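RNA polymerase sigma factor SIGMA-28 (FliA) (Aquifex aeolicus, PDB 1RP3) is a flagellar sigma factor that probably directs RNA polymerase to its promoters by binding DNA, and is caught here in an inactive complex with the anti-sigma factor FlgM. Local coordinates at residues 40-43 against 44-47; 51-54 against 55-59. One frame throughout, in Å; residues are numbered along the deposited sequence.

Contact 1. Residues 40-43 against 44-47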
ATOM      1  N   VAL A  40      -1.263  -6.338  11.810  1.00 44.80           N
ATOM      2  CA  VAL A  40      -2.428  -6.236  10.928  1.00 42.46           C
ATOM      3  C   VAL A  40      -2.524  -7.516  10.101  1.00 40.11           C
ATOM      4  O   VAL A  40      -1.581  -7.893   9.411  1.00 40.73           O
ATOM      5  CB  VAL A  40      -2.362  -4.996  10.008  1.00 43.48           C
ATOM      6  CG1 VAL A  40      -3.525  -4.998   9.021  1.00 42.86           C
ATOM      7  CG2 VAL A  40      -2.388  -3.719  10.854  1.00 41.93           C
ATOM      8  N   ASP A  41      -3.660  -8.196  10.226  1.00 36.02           N
ATOM      9  CA  ASP A  41      -3.926  -9.456   9.541  1.00 33.95           C
ATOM     10  C   ASP A  41      -4.268  -9.264   8.060  1.00 32.48           C
ATOM     11  O   ASP A  41      -5.279  -8.641   7.717  1.00 30.46           O
ATOM     12  CB  ASP A  41      -5.060 -10.172  10.280  1.00 34.17           C
ATOM     13  CG  ASP A  41      -5.195 -11.633   9.904  1.00 37.25           C
ATOM     14  OD1 ASP A  41      -4.666 -12.061   8.851  1.00 35.76           O
ATOM     15  OD2 ASP A  41      -5.865 -12.357  10.674  1.00 40.23           O
ATOM     16  N   ILE A  42      -3.443  -9.850   7.192  1.00 31.48           N
ATOM     17  CA  ILE A  42      -3.644  -9.722   5.754  1.00 31.33           C
ATOM     18  C   ILE A  42      -4.998 -10.235   5.300  1.00 32.01           C
ATOM     19  O   ILE A  42      -5.497  -9.841   4.254  1.00 32.56           O
ATOM     20  CB  ILE A  42      -2.520 -10.398   4.930  1.00 31.71           C
ATOM     21  CG1 ILE A  42      -2.636  -9.984   3.452  1.00 31.14           C
ATOM     22  CG2 ILE A  42      -2.554 -11.910   5.095  1.00 27.27           C
ATOM     23  CD1 ILE A  42      -1.586 -10.576   2.541  1.00 30.09           C
ATOM     24  N   ARG A  43      -5.608 -11.092   6.110  1.00 32.50           N
ATOM     25  CA  ARG A  43      -6.910 -11.640   5.781  1.00 31.85           C
ATOM     26  C   ARG A  43      -7.979 -10.560   5.916  1.00 31.77           C
ATOM     27  O   ARG A  43      -8.965 -10.574   5.182  1.00 31.18           O
ATOM     28  CB  ARG A  43      -7.203 -12.880   6.636  1.00 31.70           C
ATOM     29  CG  ARG A  43      -6.301 -14.088   6.297  1.00 30.80           C
ATOM     30  CD  ARG A  43      -6.524 -15.269   7.264  1.00 31.66           C
ATOM     31  NE  ARG A  43      -6.394 -14.870   8.669  1.00 31.13           N
ATOM     32  CZ  ARG A  43      -6.786 -15.608   9.707  1.00 30.57           C
ATOM     33  NH1 ARG A  43      -7.328 -16.804   9.522  1.00 31.34           N
ATOM     34  NH2 ARG A  43      -6.706 -15.115  10.929  1.00 27.64           N
ATOM     35  N   ASP A  44      -7.761  -9.597   6.807  1.00 31.80           N
ATOM     36  CA  ASP A  44      -8.710  -8.491   6.968  1.00 32.31           C
ATOM     37  C   ASP A  44      -8.660  -7.608   5.720  1.00 32.27           C
ATOM     38  O   ASP A  44      -9.707  -7.268   5.136  1.00 32.00           O
ATOM     39  CB  ASP A  44      -8.398  -7.657   8.215  1.00 33.37           C
ATOM     40  CG  ASP A  44      -8.869  -8.321   9.497  1.00 38.38           C
ATOM     41  OD1 ASP A  44      -9.860  -9.097   9.459  1.00 42.51           O
ATOM     42  OD2 ASP A  44      -8.254  -8.055  10.554  1.00 38.58           O
ATOM     43  N   LEU A  45      -7.434  -7.308   5.286  1.00 30.59           N
ATOM     44  CA  LEU A  45      -7.192  -6.492   4.104  1.00 30.34           C
ATOM     45  C   LEU A  45      -7.848  -7.161   2.909  1.00 30.84           C
ATOM     46  O   LEU A  45      -8.599  -6.532   2.177  1.00 32.85           O
ATOM     47  CB  LEU A  45      -5.688  -6.356   3.846  1.00 28.28           C
ATOM     48  CG  LEU A  45      -4.831  -5.334   4.601  1.00 27.35           C
ATOM     49  CD1 LEU A  45      -5.487  -4.837   5.834  1.00 22.97           C
ATOM     50  CD2 LEU A  45      -3.525  -5.970   4.944  1.00 23.90           C
ATOM     51  N   ILE A  46      -7.563  -8.443   2.719  1.00 30.97           N
ATOM     52  CA  ILE A  46      -8.137  -9.188   1.610  1.00 28.37           C
ATOM     53  C   ILE A  46      -9.654  -9.187   1.701  1.00 28.45           C
ATOM     54  O   ILE A  46     -10.338  -8.994   0.696  1.00 27.12           O
ATOM     55  CB  ILE A  46      -7.619 -10.638   1.577  1.00 27.31           C
ATOM     56  CG1 ILE A  46      -6.119 -10.642   1.294  1.00 25.78           C
ATOM     57  CG2 ILE A  46      -8.356 -11.464   0.494  1.00 26.25           C
ATOM     58  CD1 ILE A  46      -5.518 -12.041   1.294  1.00 27.13           C
ATOM     59  N   SER A  47     -10.173  -9.369   2.913  1.00 28.12           N
ATOM     60  CA  SER A  47     -11.619  -9.387   3.120  1.00 29.40           C
ATOM     61  C   SER A  47     -12.265  -8.135   2.574  1.00 28.80           C
ATOM     62  O   SER A  47     -13.132  -8.221   1.717  1.00 30.01           O
ATOM     63  CB  SER A  47     -11.956  -9.559   4.590  1.00 27.42           C
ATOM     64  OG  SER A  47     -11.662 -10.874   4.975  1.00 27.93           O
TER
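Asp41 CB lies 3.8 Å from Asp44 OD2 at the first turn of helix 42-58, and the guanidinium of Arg43 presents its edge to the carboxylate of Asp41, with CG of Asp41 lying in its plane. The grip is side-on: Arg43 NH2 reaches Asp41 OD2 at 2.9 Å through that oxygen's syn lone pair, forming a salt bridge, while Arg43 NE bonds OD2 as well and OD1 only weakly. A bend at chi3 of Arg43 (-53°) turns the chain back toward the carboxylate. From above the carboxylate plane, Arg43 N donates to Asp41 OD1 at 3.1 Å, which makes Asp41 the N-cap of a helix in sigma-70 region 2. An alanine here takes away the carboxylate, which would probably leave Arg43 N without its cap and the guanidinium free to turn. Asp44 N bonds Asp41 O at 2.8 Å. Arg43 O accepts twice from Ser47, one turn further on, from N at 2.8 Å and OG at 2.7 Å, which arrive from opposite faces of its plane. On the apolar side Val40 CG1 meets Leu45 CD1 at 3.7 Å, the two side chains crossing nearly at right angles. Ile42, its CG1 anti to N (chi1 -168°), sets that atom 4.1 Å from Ile46 CD1. Ile42 and Ile46 also pack on helix 7-33, while Arg43, Ile46 and Ser47 touch FlgM.

Contact 2. Residues 51-54 against 55-59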
ATOM      1  N   ILE A  51     -14.651  -7.236  -0.976  1.00 30.14           N
ATOM      2  CA  ILE A  51     -15.910  -6.501  -0.994  1.00 32.22           C
ATOM      3  C   ILE A  51     -15.768  -5.396  -2.052  1.00 32.84           C
ATOM      4  O   ILE A  51     -16.639  -5.240  -2.914  1.00 33.50           O
ATOM      5  CB  ILE A  51     -16.247  -5.877   0.369  1.00 33.37           C
ATOM      6  CG1 ILE A  51     -16.374  -6.963   1.431  1.00 34.17           C
ATOM      7  CG2 ILE A  51     -17.546  -5.057   0.267  1.00 30.93           C
ATOM      8  CD1 ILE A  51     -17.513  -7.911   1.159  1.00 39.60           C
ATOM      9  N   GLY A  52     -14.630  -4.700  -2.025  1.00 31.73           N
ATOM     10  CA  GLY A  52     -14.366  -3.652  -2.991  1.00 31.89           C
ATOM     11  C   GLY A  52     -14.407  -4.180  -4.417  1.00 31.10           C
ATOM     12  O   GLY A  52     -14.987  -3.560  -5.302  1.00 32.10           O
ATOM     13  N   LEU A  53     -13.836  -5.361  -4.623  1.00 30.84           N
ATOM     14  CA  LEU A  53     -13.804  -6.000  -5.930  1.00 27.68           C
ATOM     15  C   LEU A  53     -15.203  -6.319  -6.470  1.00 27.41           C
ATOM     16  O   LEU A  53     -15.509  -6.033  -7.624  1.00 27.14           O
ATOM     17  CB  LEU A  53     -12.969  -7.275  -5.857  1.00 23.98           C
ATOM     18  CG  LEU A  53     -13.103  -8.274  -7.009  1.00 26.37           C
ATOM     19  CD1 LEU A  53     -12.726  -7.648  -8.347  1.00 24.48           C
ATOM     20  CD2 LEU A  53     -12.233  -9.494  -6.720  1.00 24.29           C
ATOM     21  N   ILE A  54     -16.049  -6.889  -5.622  1.00 26.88           N
ATOM     22  CA  ILE A  54     -17.401  -7.258  -6.015  1.00 28.27           C
ATOM     23  C   ILE A  54     -18.221  -6.025  -6.387  1.00 29.81           C
ATOM     24  O   ILE A  54     -18.997  -6.057  -7.333  1.00 31.36           O
ATOM     25  CB  ILE A  54     -18.115  -8.028  -4.884  1.00 27.69           C
ATOM     26  CG1 ILE A  54     -17.405  -9.356  -4.627  1.00 29.18           C
ATOM     27  CG2 ILE A  54     -19.585  -8.246  -5.223  1.00 26.79           C
ATOM     28  CD1 ILE A  54     -17.962 -10.136  -3.419  1.00 32.28           C
ATOM     29  N   LYS A  55     -18.070  -4.956  -5.613  1.00 31.05           N
ATOM     30  CA  LYS A  55     -18.785  -3.716  -5.881  1.00 31.70           C
ATOM     31  C   LYS A  55     -18.350  -3.085  -7.198  1.00 32.76           C
ATOM     32  O   LYS A  55     -19.193  -2.598  -7.951  1.00 31.49           O
ATOM     33  CB  LYS A  55     -18.610  -2.730  -4.734  1.00 30.58           C
ATOM     34  CG  LYS A  55     -19.395  -3.122  -3.495  1.00 33.70           C
ATOM     35  CD  LYS A  55     -19.164  -2.124  -2.374  1.00 35.84           C
ATOM     36  CE  LYS A  55     -20.020  -2.440  -1.157  1.00 38.45           C
ATOM     37  NZ  LYS A  55     -19.634  -1.565   0.006  1.00 43.12           N
ATOM     38  N   ALA A  56     -17.049  -3.138  -7.486  1.00 32.34           N
ATOM     39  CA  ALA A  56     -16.499  -2.592  -8.725  1.00 34.50           C
ATOM     40  C   ALA A  56     -17.022  -3.372  -9.925  1.00 35.53           C
ATOM     41  O   ALA A  56     -17.342  -2.793 -10.962  1.00 34.50           O
ATOM     42  CB  ALA A  56     -14.963  -2.639  -8.704  1.00 30.21           C
ATOM     43  N   VAL A  57     -17.114  -4.688  -9.777  1.00 38.66           N
ATOM     44  CA  VAL A  57     -17.598  -5.538 -10.861  1.00 39.90           C
ATOM     45  C   VAL A  57     -19.058  -5.231 -11.197  1.00 42.54           C
ATOM     46  O   VAL A  57     -19.427  -5.152 -12.366  1.00 41.15           O
ATOM     47  CB  VAL A  57     -17.424  -7.032 -10.508  1.00 37.77           C
ATOM     48  CG1 VAL A  57     -18.252  -7.922 -11.437  1.00 35.39           C
ATOM     49  CG2 VAL A  57     -15.967  -7.399 -10.607  1.00 35.68           C
ATOM     50  N   ASP A  58     -19.860  -4.991 -10.169  1.00 44.98           N
ATOM     51  CA  ASP A  58     -21.270  -4.701 -10.354  1.00 49.38           C
ATOM     52  C   ASP A  58     -21.525  -3.346 -11.000  1.00 52.39           C
ATOM     53  O   ASP A  58     -22.430  -3.208 -11.826  1.00 53.78           O
ATOM     54  CB  ASP A  58     -22.016  -4.789  -9.014  1.00 49.47           C
ATOM     55  CG  ASP A  58     -22.069  -6.206  -8.456  1.00 50.98           C
ATOM     56  OD1 ASP A  58     -21.727  -7.164  -9.187  1.00 49.55           O
ATOM     57  OD2 ASP A  58     -22.464  -6.360  -7.275  1.00 52.73           O
ATOM     58  N   ASN A  59     -20.738  -2.348 -10.601  1.00 54.66           N
ATOM     59  CA  ASN A  59     -20.868  -0.992 -11.128  1.00 57.13           C
ATOM     60  C   ASN A  59     -19.953  -0.810 -12.335  1.00 59.15           C
ATOM     61  O   ASN A  59     -19.419   0.274 -12.565  1.00 61.17           O
ATOM     62  CB  ASN A  59     -20.539   0.047 -10.036  1.00 56.11           C
TER
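Lys55 reaches back along helix 42-58 to Ile51. Its CB sits 3.7 Å from Ile51 O, and CG comes nearer still, 3.5 Å from the same oxygen, because chi1 (-73°) places CG beside the backbone N, which itself donates to Ile51 O. CD then begins to draw away from this carbonyl. Beyond CG the chain is extended, carrying CE to 3.9 Å from Ile51 CG2, the two side chains crossing at a slant; NZ ends beside the same methyl. On another side of the helix Leu53 and Val57 run side by side, pointing the same way, with Leu53 CD1 4.0 Å from Val57 CG2. Val57 CG2 also lies 3.3 Å from Leu53 O. Ile54 and Asp58 lie alongside each other in the same manner: Ile54 CG2 is 4.0 Å from Asp58 OD2. The polar end of Asp58 is not left to Ile54, since its OD1 forms a salt bridge with Arg14 of helix 7-33. Four consecutive backbone bonds, each from residue i+4 to residue i, run from Lys55 N to Asp58 N, and Asn59 is the first residue to leave helical geometry. Leu53 faces helices 7-33 and 66-85, Ile54 sits between helix 7-33 and Leu14 of FlgM, and Ile51 packs on Leu39 of FlgM. Buried Leu53, Ala56 and Val57 against exposed Lys55 and Asp58 give the division of faces expected of an amphipathic helix, here the closing turns of one in sigma-70 region 2.

Contacts 1 and 2 lie in series on one helix, 42-58: contact 1 takes its beginning and the residues just before it, contact 2 its last two turns and the exit. Their centres are about 17 Å apart, and the two make no direct touch; the helix runs on between them. All four segments fall within sigma-70 region 2. Both contacts pack against helices 7-33 and 66-85, which shows that these two helices accompany helix 42-58 over both of its ends. FlgM also reaches both, with its Leu39 touching Ser47 in contact 1 and Ile51 in contact 2, so the anti-sigma factor packs along this helix in the inactive complex.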